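Local atomic coordinates of TonB-dependent siderophore receptor (Pseudomonas aeruginosa 39016, PDB entry 5NEC), a protein that probably takes up iron-siderophore complexes, and siderophore-drug conjugates, across the outer membrane in a TonB-dependent manner. Residues N322-R330 with N402-D413. Numbering follows the deposited sequence.
Sequences NINNGSVWR and NCTSLENPNPHD
Residues 327-330 and 403-405 pair as short antiparallel β strands, their axes 4.6 Å apart, with Val328 and Thr404 forming the hydrogen-bonded pair: Val328 N donates to Thr404 O and Thr404 N to Val328 O, both at 2.9 Å. Leu406 N to Gly326 O and Arg330 N to Asn402 O extend the pairing at its two ends. The strand 327-354 belongs to the β-barrel of this TonB-dependent receptor, and here its first residues pair with the short strand of a long inter-strand loop; the centre of the contact lies about 33 Å from the centre of the chain. A disulfide from Cys403 to Cys390 ties that strand to another part of the same loop.

Leu406 CD1 lies 4.0 Å from Ile323 CG2 and equally near Val328 CG2, bridging the 3-10 turn and the strand. Its chi1 of 173° sets CG anti to the backbone N, carrying the methyls toward the 3-10 turn, where CD2 also meets Ile323 O. Thr404, which shares a face of the strand pair with Val328, lays its CB over the centre of the Arg330 guanidinium, 3.4 Å above the plane. The arginine chain, extended from CG to NE, crosses the threonine at about a right angle and reaches the turn 410-413. Arg330 NE donates to Tyr269 O, and NH1 has a second acceptor in Tyr401 O. With the guanidinium and carboxylate planes 71° apart, Arg330 NH1 and NH2 both grip OD2 of Asp413 in a salt bridge; the shorter bond, Arg330 NH1 to Asp413 OD2 at 2.8 Å, lies in the guanidinium plane and uses the anti lone pair of OD2.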
# COMPACT_ATOMS: atom_id res chain seq x y z
N ASN A 322 4.24 5.07 -33.30
CA ASN A 322 5.63 5.30 -33.73
C ASN A 322 6.54 4.09 -33.48
O ASN A 322 7.54 3.92 -34.17
CB ASN A 322 6.26 6.50 -33.04
CG ASN A 322 5.46 7.77 -33.21
OD1 ASN A 322 5.11 8.13 -34.32
ND2 ASN A 322 5.19 8.47 -32.11
N ILE A 323 6.22 3.28 -32.47
CA ILE A 323 7.00 2.06 -32.17
C ILE A 323 7.05 1.07 -33.33
O ILE A 323 8.04 0.35 -33.47
CB ILE A 323 6.54 1.33 -30.88
CG1 ILE A 323 5.07 0.86 -30.96
CG2 ILE A 323 6.79 2.22 -29.67
CD1 ILE A 323 4.66 -0.03 -29.81
N ASN A 324 6.02 1.07 -34.17
CA ASN A 324 6.00 0.21 -35.34
C ASN A 324 6.94 0.62 -36.47
O ASN A 324 7.08 -0.15 -37.41
CB ASN A 324 4.56 0.04 -35.85
CG ASN A 324 3.71 -0.71 -34.85
OD1 ASN A 324 4.14 -1.71 -34.33
ND2 ASN A 324 2.53 -0.20 -34.54
N ASN A 325 7.58 1.79 -36.40
CA ASN A 325 8.67 2.13 -37.32
C ASN A 325 10.01 2.22 -36.60
O ASN A 325 10.98 2.65 -37.20
CB ASN A 325 8.35 3.43 -38.08
CG ASN A 325 8.45 4.68 -37.21
OD1 ASN A 325 9.35 4.82 -36.38
ND2 ASN A 325 7.52 5.59 -37.39
N GLY A 326 10.06 1.84 -35.32
CA GLY A 326 11.30 1.79 -34.54
C GLY A 326 11.64 3.03 -33.71
O GLY A 326 12.81 3.21 -33.31
N SER A 327 10.64 3.87 -33.43
CA SER A 327 10.83 5.10 -32.64
C SER A 327 9.77 5.32 -31.55
O SER A 327 8.73 4.65 -31.50
CB SER A 327 10.89 6.31 -33.56
OG SER A 327 9.64 6.56 -34.12
N VAL A 328 10.07 6.26 -30.66
CA VAL A 328 9.24 6.53 -29.47
C VAL A 328 9.12 8.04 -29.25
O VAL A 328 10.14 8.71 -29.08
CB VAL A 328 9.87 5.90 -28.21
CG1 VAL A 328 9.11 6.32 -26.96
CG2 VAL A 328 9.93 4.38 -28.33
N TRP A 329 7.89 8.55 -29.20
CA TRP A 329 7.65 9.92 -28.76
C TRP A 329 7.74 10.00 -27.22
O TRP A 329 7.07 9.25 -26.51
CB TRP A 329 6.28 10.39 -29.23
CG TRP A 329 5.83 11.69 -28.69
CD1 TRP A 329 6.54 12.83 -28.65
CD2 TRP A 329 4.55 11.98 -28.14
NE1 TRP A 329 5.77 13.85 -28.10
CE2 TRP A 329 4.54 13.34 -27.78
CE3 TRP A 329 3.40 11.21 -27.92
CZ2 TRP A 329 3.44 13.96 -27.19
CZ3 TRP A 329 2.28 11.84 -27.35
CH2 TRP A 329 2.32 13.20 -27.00
N ARG A 330 8.60 10.89 -26.72
CA ARG A 330 8.74 11.12 -25.27
C ARG A 330 7.65 12.06 -24.78
O ARG A 330 7.85 13.25 -24.61
CB ARG A 330 10.10 11.69 -24.92
CG ARG A 330 11.19 10.65 -25.05
CD ARG A 330 12.54 11.33 -24.92
NE ARG A 330 13.66 10.41 -24.77
CZ ARG A 330 14.89 10.63 -25.26
NH1 ARG A 330 15.16 11.71 -25.99
NH2 ARG A 330 15.84 9.72 -25.07
N ASN A 402 12.61 15.05 -28.69
CA ASN A 402 11.29 14.53 -28.32
C ASN A 402 10.99 13.16 -28.93
O ASN A 402 9.99 12.55 -28.55
CB ASN A 402 10.20 15.54 -28.73
CG ASN A 402 10.32 16.82 -27.96
OD1 ASN A 402 10.19 16.82 -26.75
ND2 ASN A 402 10.58 17.92 -28.64
N CYS A 403 11.81 12.71 -29.86
CA CYS A 403 11.76 11.35 -30.38
C CYS A 403 13.04 10.66 -30.00
O CYS A 403 14.10 11.27 -30.07
CB CYS A 403 11.67 11.32 -31.91
SG CYS A 403 10.15 12.06 -32.51
N THR A 404 12.93 9.39 -29.63
CA THR A 404 14.09 8.56 -29.39
C THR A 404 13.91 7.19 -30.05
O THR A 404 12.89 6.93 -30.68
CB THR A 404 14.37 8.40 -27.87
OG1 THR A 404 15.65 7.79 -27.67
CG2 THR A 404 13.30 7.56 -27.16
N SER A 405 14.92 6.34 -29.90
CA SER A 405 14.93 4.98 -30.46
C SER A 405 14.20 4.00 -29.57
O SER A 405 14.36 4.03 -28.34
CB SER A 405 16.39 4.54 -30.64
OG SER A 405 16.52 3.15 -30.75
N LEU A 406 13.40 3.10 -30.18
CA LEU A 406 12.75 2.02 -29.45
C LEU A 406 13.77 1.02 -28.87
O LEU A 406 13.63 0.55 -27.72
CB LEU A 406 11.75 1.31 -30.34
CG LEU A 406 11.08 0.04 -29.81
CD1 LEU A 406 10.18 0.39 -28.63
CD2 LEU A 406 10.30 -0.69 -30.90
N GLU A 407 14.79 0.67 -29.66
CA GLU A 407 15.77 -0.31 -29.24
C GLU A 407 16.87 0.28 -28.39
O GLU A 407 17.25 -0.34 -27.41
CB GLU A 407 16.40 -1.03 -30.47
CG GLU A 407 15.42 -1.79 -31.33
CD GLU A 407 14.70 -2.91 -30.59
OE1 GLU A 407 15.35 -3.68 -29.82
OE2 GLU A 407 13.47 -3.05 -30.78
N ASN A 408 17.39 1.46 -28.76
CA ASN A 408 18.57 2.03 -28.08
C ASN A 408 18.42 3.50 -27.69
O ASN A 408 19.16 4.36 -28.18
CB ASN A 408 19.82 1.85 -28.94
CG ASN A 408 20.11 0.39 -29.22
OD1 ASN A 408 20.16 -0.02 -30.36
ND2 ASN A 408 20.23 -0.40 -28.19
N PRO A 409 17.48 3.79 -26.78
CA PRO A 409 17.26 5.20 -26.40
C PRO A 409 18.44 5.76 -25.61
O PRO A 409 19.13 5.00 -24.93
CB PRO A 409 16.03 5.12 -25.51
CG PRO A 409 16.15 3.76 -24.88
CD PRO A 409 16.68 2.87 -25.96
N ASN A 410 18.66 7.07 -25.74
CA ASN A 410 19.68 7.78 -24.98
C ASN A 410 19.05 8.73 -23.93
O ASN A 410 18.58 9.82 -24.26
CB ASN A 410 20.58 8.60 -25.91
CG ASN A 410 21.69 9.31 -25.15
OD1 ASN A 410 21.99 9.00 -23.98
ND2 ASN A 410 22.30 10.27 -25.80
N PRO A 411 19.07 8.32 -22.65
CA PRO A 411 18.45 9.18 -21.62
C PRO A 411 19.15 10.52 -21.36
O PRO A 411 18.53 11.41 -20.75
CB PRO A 411 18.48 8.32 -20.36
CG PRO A 411 18.87 6.96 -20.78
CD PRO A 411 19.51 7.02 -22.12
N HIS A 412 20.39 10.67 -21.79
CA HIS A 412 21.15 11.90 -21.59
C HIS A 412 20.95 12.97 -22.68
O HIS A 412 21.50 14.05 -22.57
CB HIS A 412 22.64 11.59 -21.48
CG HIS A 412 22.97 10.59 -20.42
ND1 HIS A 412 22.92 10.89 -19.07
CD2 HIS A 412 23.35 9.30 -20.50
CE1 HIS A 412 23.25 9.83 -18.37
NE2 HIS A 412 23.51 8.84 -19.21
N ASP A 413 20.14 12.68 -23.71
CA ASP A 413 19.83 13.65 -24.75
C ASP A 413 19.57 15.01 -24.11
O ASP A 413 18.78 15.10 -23.15
CB ASP A 413 18.57 13.25 -25.51
CG ASP A 413 18.81 12.16 -26.55
OD1 ASP A 413 19.97 11.96 -26.98
OD2 ASP A 413 17.82 11.50 -26.95
O HOH W 1 9.76 15.07 -24.88